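Internalin (Listeria monocytogenes serotype 4b, PDB 4FMZ) is a leucine-rich-repeat protein of the internalin family that probably mediates adhesion to, and invasion of, host cells. Local coordinates at residues I15-D20 with S58-E63; R26-K31 with E44-L49; V50-K55 with Y70-G75; T91-G96 with R113-N118; K133-N138 with L157-V162. One frame throughout, in Å; residues are numbered along the deposited sequence. Where two conformers were deposited one is given.

Contact 1 (I15-D20 with S58-E63); sequences IFPDAD and SIQGIE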
# COMPACT_ATOMS: atom_id res chain seq x y z
N ILE A 15 25.29 2.36 27.86
CA ILE A 15 25.42 1.98 26.46
C ILE A 15 24.30 2.62 25.63
O ILE A 15 24.56 3.09 24.52
CB ILE A 15 25.44 0.42 26.33
CG1 ILE A 15 26.61 -0.25 27.12
CG2 ILE A 15 25.41 -0.04 24.87
CD1 ILE A 15 28.12 0.07 26.60
N PHE A 16 23.08 2.62 26.17
CA PHE A 16 21.87 3.15 25.51
C PHE A 16 21.44 4.43 26.22
O PHE A 16 20.67 4.36 27.18
CB PHE A 16 20.75 2.09 25.51
CG PHE A 16 21.14 0.80 24.81
CD1 PHE A 16 20.94 0.64 23.45
CD2 PHE A 16 21.73 -0.24 25.52
CE1 PHE A 16 21.30 -0.54 22.81
CE2 PHE A 16 22.10 -1.42 24.88
CZ PHE A 16 21.90 -1.55 23.53
N PRO A 17 21.95 5.61 25.80
CA PRO A 17 21.62 6.86 26.53
C PRO A 17 20.14 7.25 26.45
O PRO A 17 19.70 7.99 27.33
CB PRO A 17 22.52 7.90 25.86
CG PRO A 17 22.79 7.34 24.47
CD PRO A 17 22.92 5.87 24.72
N ASP A 18 19.37 6.76 25.45
CA ASP A 18 17.94 7.02 25.34
C ASP A 18 17.18 6.15 26.35
O ASP A 18 17.31 4.93 26.32
CB ASP A 18 17.42 6.76 23.92
CG ASP A 18 15.94 7.09 23.75
OD1 ASP A 18 15.62 8.27 23.53
OD2 ASP A 18 15.10 6.16 23.90
N ALA A 19 16.37 6.79 27.20
CA ALA A 19 15.60 6.13 28.26
C ALA A 19 14.64 5.06 27.72
O ALA A 19 14.59 3.98 28.30
CB ALA A 19 14.82 7.16 29.06
N ASP A 20 13.91 5.33 26.62
CA ASP A 20 12.96 4.36 26.07
C ASP A 20 13.67 3.17 25.42
O ASP A 20 13.25 2.03 25.64
CB ASP A 20 11.98 5.01 25.10
CG ASP A 20 10.94 5.86 25.83
OD1 ASP A 20 10.70 5.62 27.04
OD2 ASP A 20 10.38 6.76 25.20
N SER A 58 17.12 8.76 20.25
CA SER A 58 18.47 8.36 19.85
C SER A 58 18.58 6.84 19.90
O SER A 58 18.08 6.22 20.84
CB SER A 58 19.52 8.99 20.78
OG SER A 58 20.82 8.49 20.49
N ILE A 59 19.21 6.24 18.90
CA ILE A 59 19.38 4.79 18.87
C ILE A 59 20.86 4.44 19.13
O ILE A 59 21.28 3.31 18.89
CB ILE A 59 18.78 4.12 17.59
CG1 ILE A 59 19.43 4.65 16.30
CG2 ILE A 59 17.25 4.26 17.57
CD1 ILE A 59 19.31 3.77 15.11
N GLN A 60 21.63 5.41 19.70
CA GLN A 60 23.03 5.17 20.08
C GLN A 60 23.08 3.97 21.04
O GLN A 60 22.24 3.88 21.95
CB GLN A 60 23.67 6.42 20.71
CG GLN A 60 23.90 7.54 19.68
CD GLN A 60 24.09 8.89 20.33
OE1 GLN A 60 23.21 9.43 20.99
NE2 GLN A 60 25.27 9.47 20.15
N GLY A 61 24.00 3.05 20.75
CA GLY A 61 24.19 1.81 21.50
C GLY A 61 23.68 0.59 20.77
O GLY A 61 24.18 -0.52 21.00
N ILE A 62 22.68 0.77 19.85
CA ILE A 62 22.10 -0.34 19.08
C ILE A 62 23.15 -1.05 18.22
O ILE A 62 22.97 -2.23 17.90
CB ILE A 62 20.86 0.10 18.25
CG1 ILE A 62 19.88 -1.09 18.11
CG2 ILE A 62 21.23 0.73 16.88
CD1 ILE A 62 18.46 -0.72 17.78
N GLU A 63 24.27 -0.35 17.91
CA GLU A 63 25.37 -0.92 17.14
C GLU A 63 25.99 -2.17 17.82
O GLU A 63 26.67 -2.92 17.13
CB GLU A 63 26.44 0.15 16.80
CG GLU A 63 27.19 0.74 17.99
CD GLU A 63 26.54 1.87 18.77
OE1 GLU A 63 25.38 2.22 18.48
OE2 GLU A 63 27.21 2.40 19.69
O HOH W 1 20.16 5.37 22.85
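Phe16 meets Gly61, their CA atoms 4.8 Å apart, where the chain leaves a short helix and runs past a type II beta turn from Ile59 to Ile62. Asp18, at the N-cap of helix 19-29, sits opposite Ser58. The turn is closed by the bond from Ile62 N to Ile59 O. Gly61 has positive phi, and a side chain there would run into Ile15 O and the Phe16 ring. Instead its CA lies 3.3 Å from Ile15 O, in a CA-H...O contact. The Phe16 ring lies obliquely against this turn. Its CE1 is 3.3 Å from Gly61 C, and its other neighbours include Leu21, Ala22 and Ile25 of helix 19-29. The contact packs the N-terminal cap of the internalin fold against the loop between strands 48-50 and 70-72 of the repeat domain. One water bridges the two segments: it accepts from Asp18 N and donates to Ser58 O and to Gln60 O, the last at 2.7 Å. Asp18 CB rests 3.2 Å from Ser58 O. Asp18 CG, anti to the backbone N (chi1 -177°), carries the carboxylate to partners just outside both segments, OD2 to Leu21 N as helix cap and OD1 to Ala57 N. Pro17 crosses Gln60 at about a right angle, with CG 4.0 Å from Gln60 CB. Ser58 OG accepts from Gln60 N in an ST turn and donates to Gln60 OE1 at 2.6 Å.

Contact 2 (R26-K31 with E44-L49); sequences RAVLQK and ESITKL. With EDO (1,2-ethanediol), chain D.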
# COMPACT_ATOMS: atom_id res chain seq x y z
N ARG A 26 16.35 -3.56 28.59
CA ARG A 26 16.08 -4.12 29.92
C ARG A 26 14.97 -5.17 29.83
O ARG A 26 15.14 -6.28 30.32
CB ARG A 26 15.69 -3.02 30.92
CG ARG A 26 15.49 -3.54 32.35
CD ARG A 26 14.34 -2.88 33.11
NE ARG A 26 13.03 -2.92 32.44
CZ ARG A 26 12.21 -3.97 32.41
NH1 ARG A 26 12.56 -5.12 32.97
NH2 ARG A 26 11.03 -3.88 31.82
N ALA A 27 13.85 -4.82 29.14
CA ALA A 27 12.69 -5.69 28.98
C ALA A 27 13.00 -6.95 28.18
O ALA A 27 12.59 -8.03 28.61
CB ALA A 27 11.53 -4.94 28.33
N VAL A 28 13.72 -6.85 27.04
CA VAL A 28 14.02 -8.02 26.22
C VAL A 28 14.99 -8.98 26.96
O VAL A 28 14.84 -10.19 26.82
CB VAL A 28 14.52 -7.66 24.79
CG1 VAL A 28 15.94 -7.10 24.77
CG2 VAL A 28 14.37 -8.84 23.83
N LEU A 29 15.92 -8.45 27.78
CA LEU A 29 16.88 -9.29 28.51
C LEU A 29 16.36 -9.68 29.90
O LEU A 29 17.04 -10.41 30.62
CB LEU A 29 18.23 -8.57 28.61
CG LEU A 29 19.04 -8.45 27.30
CD1 LEU A 29 20.13 -7.40 27.44
CD2 LEU A 29 19.66 -9.78 26.86
N GLN A 30 15.15 -9.21 30.27
CA GLN A 30 14.46 -9.43 31.55
C GLN A 30 15.38 -9.08 32.74
O GLN A 30 15.52 -9.83 33.71
CB GLN A 30 13.88 -10.85 31.64
CG GLN A 30 12.72 -11.01 30.66
CD GLN A 30 11.94 -12.27 30.80
OE1 GLN A 30 11.82 -12.85 31.88
NE2 GLN A 30 11.35 -12.69 29.69
N LYS A 31 16.00 -7.89 32.65
CA LYS A 31 16.84 -7.34 33.72
C LYS A 31 15.93 -6.58 34.68
O LYS A 31 14.84 -6.16 34.28
CB LYS A 31 17.95 -6.42 33.15
CG LYS A 31 19.00 -7.15 32.29
CD LYS A 31 19.97 -7.97 33.11
CE LYS A 31 20.90 -8.76 32.22
NZ LYS A 31 21.73 -9.70 33.01
N GLU A 44 24.72 -9.70 22.17
CA GLU A 44 24.82 -10.49 20.94
C GLU A 44 23.74 -11.60 20.89
O GLU A 44 23.60 -12.24 19.85
CB GLU A 44 26.22 -11.10 20.81
CG GLU A 44 27.26 -10.07 20.41
CD GLU A 44 28.70 -10.58 20.40
OE1 GLU A 44 28.94 -11.74 20.82
OE2 GLU A 44 29.58 -9.80 20.00
N SER A 45 22.96 -11.80 21.98
CA SER A 45 21.88 -12.79 22.00
C SER A 45 20.55 -12.22 21.45
O SER A 45 19.62 -13.00 21.19
CB SER A 45 21.66 -13.32 23.42
OG SER A 45 20.95 -12.42 24.25
N ILE A 46 20.47 -10.88 21.25
CA ILE A 46 19.27 -10.20 20.75
C ILE A 46 19.20 -10.28 19.23
O ILE A 46 19.94 -9.60 18.52
CB ILE A 46 19.19 -8.72 21.24
CG1 ILE A 46 19.44 -8.57 22.77
CG2 ILE A 46 17.89 -8.03 20.79
CD1 ILE A 46 18.53 -9.37 23.65
N THR A 47 18.27 -11.09 18.72
CA THR A 47 18.02 -11.25 17.27
C THR A 47 16.77 -10.47 16.87
O THR A 47 16.57 -10.19 15.68
CB THR A 47 17.92 -12.73 16.90
OG1 THR A 47 16.82 -13.33 17.57
CG2 THR A 47 19.19 -13.51 17.19
N LYS A 48 15.92 -10.13 17.87
CA LYS A 48 14.66 -9.40 17.68
C LYS A 48 14.47 -8.37 18.79
O LYS A 48 14.54 -8.70 19.98
CB LYS A 48 13.49 -10.40 17.65
CG LYS A 48 12.10 -9.79 17.53
CD LYS A 48 11.05 -10.87 17.28
CE LYS A 48 9.65 -10.31 17.21
NZ LYS A 48 8.66 -11.36 16.86
N LEU A 49 14.24 -7.11 18.39
CA LEU A 49 13.97 -6.01 19.33
C LEU A 49 12.80 -5.19 18.82
O LEU A 49 12.77 -4.79 17.65
CB LEU A 49 15.21 -5.12 19.55
CG LEU A 49 15.09 -3.98 20.59
CD1 LEU A 49 15.14 -4.51 22.02
CD2 LEU A 49 16.18 -2.95 20.39
C1 EDO D . 16.04 -12.49 20.81
O1 EDO D . 15.68 -11.12 20.89
C2 EDO D . 14.81 -13.34 20.44
O2 EDO D . 15.23 -14.68 20.35
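Val28 and Leu29, on the last turn of helix 19-29, meet Ile46 through methyl groups. The methyl CD1 of Ile46 is the central bump. It enters the hollow between the two helix side chains, touching Val28 CG1 on one and Leu29 CD2 on the other. Val28 and Ile46 come tip to tip, with CG1 3.6 Å from CD1. Leu29 crosses Ile46 obliquely, and its CD2 is 3.4 Å from Ile46 CD1. That closeness is doubtful, because Ile46 was modelled in two conformers. Val28 CG1 stands between the backbone N and the carbonyl carbon (chi1 73°). From there it also meets Leu49 CD1 at 3.9 Å, the two side chains crossing at about a right angle. Val28 CG2 is turned to Lys48 O instead. Leu29 CD2 also borders Ser45 OG, a hydroxyl hydrogen-bonded to Glu42 O.

Gln30, with positive phi, leaves the helical angles in a Schellman motif. There Arg26 NH1 donates to Lys31 O at 2.8 Å, with the acceptor in the guanidinium plane. This is the helical cap of the internalin fold laid against the edge strand 48-50 of the repeat domain. Leu21 and Ile25 of the same helix also touch Leu49. A molecule of 1,2-ethanediol, probably from the crystallisation liquor, lies beside the junction and accepts from Lys48 N through O1 at 3.2 Å. The contact between the two segments is mostly apolar, methyl on methyl, with two methyls bordering oxygens. It therefore depends on the fit of methyl groups and their partial shielding from water rather than on directed bonds.

Contact 3 (V50-K55 with Y70-G75); sequences VVAGEK and YLNLNG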
# COMPACT_ATOMS: atom_id res chain seq x y z
N VAL A 50 11.81 -4.96 19.71
CA VAL A 50 10.61 -4.19 19.40
C VAL A 50 10.44 -3.09 20.45
O VAL A 50 10.18 -3.38 21.62
CB VAL A 50 9.34 -5.09 19.30
CG1 VAL A 50 8.08 -4.24 19.07
CG2 VAL A 50 9.48 -6.14 18.21
N VAL A 51 10.62 -1.83 20.04
CA VAL A 51 10.41 -0.66 20.92
C VAL A 51 9.54 0.28 20.08
O VAL A 51 10.04 1.20 19.43
CB VAL A 51 11.71 0.02 21.50
CG1 VAL A 51 11.36 1.10 22.54
CG2 VAL A 51 12.65 -1.00 22.11
N ALA A 52 8.24 -0.04 20.03
CA ALA A 52 7.29 0.69 19.20
C ALA A 52 6.33 1.59 20.02
O ALA A 52 5.88 1.21 21.10
CB ALA A 52 6.51 -0.28 18.33
N GLY A 53 6.01 2.75 19.45
CA GLY A 53 5.09 3.71 20.04
C GLY A 53 5.54 4.34 21.34
O GLY A 53 4.72 4.54 22.23
N GLU A 54 6.85 4.65 21.46
CA GLU A 54 7.41 5.31 22.65
C GLU A 54 7.93 6.69 22.25
O GLU A 54 7.34 7.31 21.38
CB GLU A 54 8.50 4.44 23.33
CG GLU A 54 8.01 3.08 23.83
CD GLU A 54 6.91 3.06 24.88
OE1 GLU A 54 6.76 4.06 25.62
OE2 GLU A 54 6.21 2.03 24.97
N LYS A 55 9.03 7.17 22.85
CA LYS A 55 9.61 8.47 22.50
C LYS A 55 11.14 8.34 22.26
O LYS A 55 11.89 9.27 22.58
CB LYS A 55 9.30 9.53 23.58
CG LYS A 55 7.85 10.01 23.57
CD LYS A 55 7.57 11.01 24.67
N TYR A 70 15.76 -8.59 13.25
CA TYR A 70 14.44 -7.99 13.22
C TYR A 70 14.40 -6.82 14.21
O TYR A 70 14.65 -6.99 15.40
CB TYR A 70 13.40 -9.08 13.56
CG TYR A 70 11.94 -8.68 13.59
CD1 TYR A 70 11.43 -7.88 14.60
CD2 TYR A 70 11.04 -9.25 12.69
CE1 TYR A 70 10.07 -7.59 14.69
CE2 TYR A 70 9.67 -8.96 12.77
CZ TYR A 70 9.20 -8.12 13.75
OH TYR A 70 7.86 -7.85 13.84
N LEU A 71 14.08 -5.64 13.70
CA LEU A 71 14.03 -4.44 14.52
C LEU A 71 12.82 -3.61 14.17
O LEU A 71 12.67 -3.20 13.02
CB LEU A 71 15.33 -3.62 14.33
CG LEU A 71 15.36 -2.26 15.05
CD1 LEU A 71 15.33 -2.43 16.57
CD2 LEU A 71 16.56 -1.47 14.63
N ASN A 72 11.96 -3.37 15.18
CA ASN A 72 10.76 -2.57 15.02
C ASN A 72 10.84 -1.34 15.95
O ASN A 72 10.68 -1.46 17.17
CB ASN A 72 9.51 -3.41 15.30
CG ASN A 72 8.21 -2.65 15.23
OD1 ASN A 72 8.16 -1.43 15.05
ND2 ASN A 72 7.12 -3.36 15.43
N LEU A 73 11.05 -0.17 15.35
CA LEU A 73 11.12 1.10 16.07
C LEU A 73 10.04 2.07 15.55
O LEU A 73 10.24 3.29 15.53
CB LEU A 73 12.52 1.71 15.97
CG LEU A 73 13.65 0.97 16.68
CD1 LEU A 73 14.97 1.54 16.30
CD2 LEU A 73 13.48 1.02 18.22
N ASN A 74 8.88 1.50 15.20
CA ASN A 74 7.69 2.23 14.75
C ASN A 74 7.23 3.24 15.77
O ASN A 74 7.27 2.94 16.96
CB ASN A 74 6.52 1.26 14.56
CG ASN A 74 6.31 0.75 13.19
OD1 ASN A 74 5.97 1.51 12.27
ND2 ASN A 74 6.39 -0.56 13.04
N GLY A 75 6.77 4.40 15.31
CA GLY A 75 6.18 5.42 16.17
C GLY A 75 7.01 5.99 17.30
O GLY A 75 6.55 6.02 18.44
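Val50 pairs in parallel with Asn72, a step between neighbouring strands of the leucine-rich-repeat solenoid. Its CG2 approaches the edge of the Tyr70 ring, near the ring plane, 3.9 Å from CE1. Its CG1 lies as far from Asn72 ND2. Next, Val51 N donates to Asn72 O at 2.9 Å. On the buried side, Val51 CB packs on Leu73 CD2, while Val51 O takes a CA-H...O contact from Leu73. Val51 O and Leu73 O both also accept from Asn76 ND2, so Asn76 ties the two segments. Ala52 places its CB 3.6 Å from Asn74 O and near Asn72 OD1. Gly53 has positive phi, and its N donates to Asn74 O at 2.8 Å, with an N-H...acceptor angle of 165°. Gly53 CA makes a CA-H...O contact with Gly75 O at 3.2 Å. The Asn72 amide is held by its own segment, through Asn74. CG is anti to the backbone N (chi1 177°), and OD1 takes two donors from Asn74. Asn74 N donates to Asn72 OD1 at 3.0 Å, an Asx turn. Asn74 ND2 reaches the same Asn72 OD1 from above its carbonyl plane, at 2.8 Å.

Contact 4 (T91-G96 with R113-N118); sequences TNLYIG and RELYLN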
# COMPACT_ATOMS: atom_id res chain seq x y z
N THR A 91 17.29 -8.16 8.44
CA THR A 91 16.44 -8.64 7.35
C THR A 91 15.10 -7.89 7.40
O THR A 91 14.52 -7.64 6.34
CB THR A 91 16.23 -10.17 7.42
OG1 THR A 91 15.58 -10.51 8.64
CG2 THR A 91 17.53 -10.96 7.24
N ASN A 92 14.62 -7.54 8.61
CA ASN A 92 13.35 -6.83 8.83
C ASN A 92 13.59 -5.56 9.63
O ASN A 92 14.06 -5.62 10.76
CB ASN A 92 12.32 -7.72 9.54
CG ASN A 92 12.04 -9.03 8.84
OD1 ASN A 92 12.93 -9.85 8.59
ND2 ASN A 92 10.78 -9.27 8.52
N LEU A 93 13.29 -4.41 9.02
CA LEU A 93 13.50 -3.11 9.67
C LEU A 93 12.25 -2.24 9.50
O LEU A 93 11.91 -1.87 8.37
CB LEU A 93 14.75 -2.43 9.07
CG LEU A 93 15.14 -1.04 9.57
CD1 LEU A 93 15.33 -1.02 11.09
CD2 LEU A 93 16.41 -0.58 8.90
N TYR A 94 11.58 -1.93 10.63
CA TYR A 94 10.34 -1.14 10.66
C TYR A 94 10.61 0.16 11.39
O TYR A 94 10.72 0.16 12.61
CB TYR A 94 9.21 -1.95 11.32
CG TYR A 94 9.09 -3.35 10.74
CD1 TYR A 94 8.64 -3.55 9.43
CD2 TYR A 94 9.52 -4.46 11.45
CE1 TYR A 94 8.55 -4.83 8.87
CE2 TYR A 94 9.43 -5.75 10.91
CZ TYR A 94 8.94 -5.93 9.61
OH TYR A 94 8.84 -7.18 9.04
N ILE A 95 10.83 1.24 10.64
CA ILE A 95 11.18 2.53 11.25
C ILE A 95 10.28 3.64 10.73
O ILE A 95 10.71 4.79 10.65
CB ILE A 95 12.69 2.89 11.12
CG1 ILE A 95 13.25 2.56 9.72
CG2 ILE A 95 13.49 2.22 12.23
CD1 ILE A 95 14.73 3.01 9.46
N GLY A 96 9.03 3.29 10.44
CA GLY A 96 8.01 4.24 10.02
C GLY A 96 7.53 5.06 11.20
O GLY A 96 7.80 4.72 12.35
N ARG A 113 15.08 -7.56 3.63
CA ARG A 113 13.98 -8.18 2.88
C ARG A 113 12.72 -7.33 3.05
O ARG A 113 11.95 -7.15 2.09
CB ARG A 113 13.73 -9.62 3.37
CG ARG A 113 14.93 -10.57 3.29
CD ARG A 113 15.42 -10.89 1.88
NE ARG A 113 14.36 -11.19 0.90
CZ ARG A 113 13.73 -12.35 0.78
NH1 ARG A 113 13.99 -13.35 1.62
NH2 ARG A 113 12.81 -12.52 -0.16
N GLU A 114 12.51 -6.81 4.27
CA GLU A 114 11.34 -5.98 4.58
C GLU A 114 11.80 -4.67 5.22
O GLU A 114 12.51 -4.69 6.24
CB GLU A 114 10.36 -6.72 5.49
CG GLU A 114 9.75 -7.97 4.89
CD GLU A 114 8.47 -8.47 5.53
OE1 GLU A 114 7.78 -7.66 6.19
OE2 GLU A 114 8.16 -9.67 5.37
N LEU A 115 11.42 -3.55 4.61
CA LEU A 115 11.81 -2.23 5.09
C LEU A 115 10.65 -1.25 5.01
O LEU A 115 10.16 -0.97 3.91
CB LEU A 115 13.02 -1.71 4.28
CG LEU A 115 13.48 -0.27 4.51
CD1 LEU A 115 14.08 -0.07 5.92
CD2 LEU A 115 14.47 0.12 3.46
N TYR A 116 10.18 -0.74 6.19
CA TYR A 116 9.09 0.25 6.23
C TYR A 116 9.64 1.57 6.71
O TYR A 116 10.25 1.65 7.78
CB TYR A 116 7.88 -0.17 7.11
CG TYR A 116 7.21 -1.50 6.81
CD1 TYR A 116 7.52 -2.22 5.66
CD2 TYR A 116 6.27 -2.03 7.68
CE1 TYR A 116 6.94 -3.46 5.40
CE2 TYR A 116 5.68 -3.27 7.44
CZ TYR A 116 6.01 -3.98 6.29
OH TYR A 116 5.48 -5.22 6.06
N LEU A 117 9.44 2.60 5.90
CA LEU A 117 9.88 3.97 6.12
C LEU A 117 8.69 4.91 5.97
O LEU A 117 8.86 6.10 5.68
CB LEU A 117 10.97 4.31 5.10
CG LEU A 117 12.32 3.60 5.29
CD1 LEU A 117 13.12 3.65 4.02
CD2 LEU A 117 13.09 4.22 6.44
N ASN A 118 7.49 4.36 6.16
CA ASN A 118 6.23 5.11 6.02
C ASN A 118 6.11 6.22 7.04
O ASN A 118 6.50 6.05 8.20
CB ASN A 118 5.01 4.18 6.14
CG ASN A 118 4.98 3.41 7.44
OD1 ASN A 118 5.82 2.55 7.70
ND2 ASN A 118 4.05 3.74 8.31
O HOH W 2 7.06 1.05 10.11
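Tyr94 and Tyr116 form a T-shaped pair on the face that also bears Asn92 and Glu114. The edge of Tyr94 points at the face of Tyr116, with ring centroids 4.8 Å apart and planes at 62°. Tyr94 CD1 lies above the rim of that face, 3.3 Å from Tyr116 CD2. On the other side Tyr94 pairs edge-to-face with Tyr70.

Polar side chains continue the row. Asn92 ND2 donates to Tyr94 OH at 2.9 Å, with the oxygen in the amide plane. Tyr94 OH in turn donates to Glu114 OE1 at 3.1 Å, meeting it from above the carboxylate plane.

The backbones run parallel as neighbouring strands of the leucine-rich-repeat solenoid, their axes 8° apart. Thr91 O accepts from both Arg113 N and Glu114 N. Leu93 N then donates to Glu114 O, Tyr116 N to Leu93 O, and Ile95 N to Tyr116 O. A water accepts from Gly96 N and donates to Asn118 OD1.

Apolar contacts fill the interior side. Leu93 and Leu115 lie side by side, with CD2 3.8 Å from CD1. Ile95 CG1 stands between the backbone N and the carbonyl carbon (chi1 42°), and beyond it CD1 meets Leu117 CD2 at 3.6 Å.

Contact 5 (K133-N138 with L157-V162); sequences KMYSLN and LNYLTV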
# COMPACT_ATOMS: atom_id res chain seq x y z
N LYS A 133 17.85 -7.56 -2.41
CA LYS A 133 17.11 -8.70 -1.85
C LYS A 133 15.71 -8.25 -1.37
O LYS A 133 14.92 -9.09 -0.92
CB LYS A 133 17.88 -9.34 -0.68
CG LYS A 133 19.09 -10.16 -1.08
CD LYS A 133 19.64 -10.86 0.16
CE LYS A 133 20.88 -11.67 -0.09
NZ LYS A 133 21.34 -12.32 1.17
N MSE A 134 15.40 -6.93 -1.45
CA MSE A 134 14.12 -6.36 -0.98
C MSE A 134 12.91 -7.13 -1.55
O MSE A 134 12.83 -7.35 -2.75
CB MSE A 134 13.99 -4.87 -1.34
CG MSE A 134 12.98 -4.11 -0.46
SE MSE A 134 13.41 -4.10 1.46
CE MSE A 134 15.08 -3.08 1.37
N TYR A 135 12.02 -7.55 -0.64
CA TYR A 135 10.80 -8.30 -0.93
C TYR A 135 9.57 -7.43 -0.68
O TYR A 135 8.62 -7.49 -1.45
CB TYR A 135 10.75 -9.57 -0.07
CG TYR A 135 9.49 -10.39 -0.21
CD1 TYR A 135 9.38 -11.37 -1.19
CD2 TYR A 135 8.44 -10.27 0.70
CE1 TYR A 135 8.25 -12.18 -1.29
CE2 TYR A 135 7.29 -11.05 0.60
CZ TYR A 135 7.20 -12.01 -0.40
OH TYR A 135 6.09 -12.81 -0.52
N SER A 136 9.59 -6.62 0.39
CA SER A 136 8.48 -5.74 0.73
C SER A 136 9.00 -4.38 1.19
O SER A 136 9.79 -4.31 2.13
CB SER A 136 7.61 -6.37 1.81
OG SER A 136 6.54 -5.50 2.14
N LEU A 137 8.58 -3.31 0.50
CA LEU A 137 9.03 -1.97 0.80
C LEU A 137 7.87 -1.02 0.98
O LEU A 137 6.94 -1.01 0.18
CB LEU A 137 9.96 -1.47 -0.33
CG LEU A 137 10.57 -0.07 -0.18
CD1 LEU A 137 11.56 -0.01 1.00
CD2 LEU A 137 11.24 0.34 -1.48
N ASN A 138 7.91 -0.21 2.04
CA ASN A 138 6.87 0.77 2.32
C ASN A 138 7.47 2.17 2.43
O ASN A 138 8.14 2.48 3.43
CB ASN A 138 6.08 0.41 3.60
CG ASN A 138 4.88 1.30 3.84
OD1 ASN A 138 4.65 2.29 3.13
ND2 ASN A 138 4.10 1.00 4.87
N LEU A 157 11.32 -7.71 -5.68
CA LEU A 157 10.29 -6.99 -4.91
C LEU A 157 8.89 -7.48 -5.24
O LEU A 157 8.48 -7.46 -6.41
CB LEU A 157 10.38 -5.47 -5.11
CG LEU A 157 9.61 -4.60 -4.08
CD1 LEU A 157 10.30 -4.60 -2.72
CD2 LEU A 157 9.52 -3.18 -4.55
N ASN A 158 8.15 -7.92 -4.20
CA ASN A 158 6.78 -8.44 -4.31
C ASN A 158 5.73 -7.46 -3.81
O ASN A 158 4.57 -7.55 -4.24
CB ASN A 158 6.65 -9.76 -3.53
CG ASN A 158 7.16 -10.98 -4.25
OD1 ASN A 158 6.48 -12.01 -4.32
ND2 ASN A 158 8.39 -10.92 -4.75
N TYR A 159 6.10 -6.57 -2.87
CA TYR A 159 5.16 -5.60 -2.29
C TYR A 159 5.78 -4.21 -2.25
O TYR A 159 6.90 -4.06 -1.78
CB TYR A 159 4.75 -6.04 -0.87
CG TYR A 159 4.06 -7.39 -0.85
CD1 TYR A 159 4.79 -8.56 -0.72
CD2 TYR A 159 2.68 -7.49 -0.93
CE1 TYR A 159 4.17 -9.81 -0.74
CE2 TYR A 159 2.04 -8.72 -0.92
CZ TYR A 159 2.79 -9.88 -0.82
OH TYR A 159 2.15 -11.09 -0.81
N LEU A 160 5.05 -3.21 -2.79
CA LEU A 160 5.52 -1.83 -2.81
C LEU A 160 4.40 -0.83 -2.53
O LEU A 160 3.37 -0.87 -3.20
CB LEU A 160 6.19 -1.48 -4.15
CG LEU A 160 6.73 -0.04 -4.32
CD1 LEU A 160 7.82 0.29 -3.27
CD2 LEU A 160 7.23 0.18 -5.74
N THR A 161 4.66 0.12 -1.60
CA THR A 161 3.76 1.23 -1.29
C THR A 161 4.52 2.55 -1.40
O THR A 161 5.51 2.75 -0.70
CB THR A 161 3.15 1.07 0.12
OG1 THR A 161 2.49 -0.18 0.21
CG2 THR A 161 2.19 2.22 0.48
N VAL A 162 4.05 3.44 -2.28
CA VAL A 162 4.58 4.80 -2.45
C VAL A 162 3.34 5.68 -2.52
O VAL A 162 2.61 5.61 -3.50
CB VAL A 162 5.54 5.01 -3.65
CG1 VAL A 162 6.06 6.45 -3.68
CG2 VAL A 162 6.71 4.02 -3.64
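Tyr135 and Asn158 meet through different first torsions. Tyr135 CG is anti to its backbone N (chi1 176°), whereas Asn158 CG is anti to its carbonyl carbon (chi1 -81°). Asn158 CB lies over one face of the Tyr135 ring, a CH-pi contact 3.9 Å from the centroid. The Asn158 amide is turned 25° from the ring plane, and its CG lies 3.4 Å from Tyr135 CE1. Asn158 ND2 is hydrogen-bonded to Gly156 O, which helps hold that amide. Tyr159 lies alongside Tyr135, its CE1 3.6 Å from Tyr135 OH. The two planes are oblique. Farther along this face, Ser136 OG touches Tyr159 CB, and Asn138 OD1 lies 3.6 Å from Thr161 CB. That OD1 also accepts from Gly140 N.

Strands 136-138 and 159-161 are successive parallel strands of the leucine-rich-repeat solenoid. Tyr135 O takes two donors, Asn158 N at 2.8 Å and Tyr159 N. Leu137 N then donates to Tyr159 O, and Thr161 N to Leu137 O at 3.1 Å.

The opposite face is hydrocarbon. Leu157 CD1 sits against the CG of Met134, a selenomethionine here, at 3.5 Å, and also borders Leu137 CB. Leu137 and Leu160 lie side by side, pointing the same way. Leu115 and Leu182 of the adjoining rungs continue this leucine row.

The chemistry is therefore divided: backbone bonds set the register, leucines seal the interior, and aromatic and polar groups form the other face, where a bound 1,2-ethanediol lies near Thr161.

Overall arrangement
From the N terminus, contact 1 closes the longest loop, bringing the start of helix 19-29 to the loop after strand 48-50. Contact 2 nests inside it and joins the end of the same helix to strand 48-50. Contact 3 crosses contact 1, since residues 50-55 lie within its loop and 70-75 beyond it; Asp20 OD2 and Lys55 N link the two. Contacts 4 and 5 follow in series, each closing a single turn of the solenoid. Contacts 2 and 3, 3 and 4, and 4 and 5 touch through neighbouring strands. The N-terminal cap thus joins a continuous run of repeats, with contacts 1 and 5 about 28 Å apart between centres.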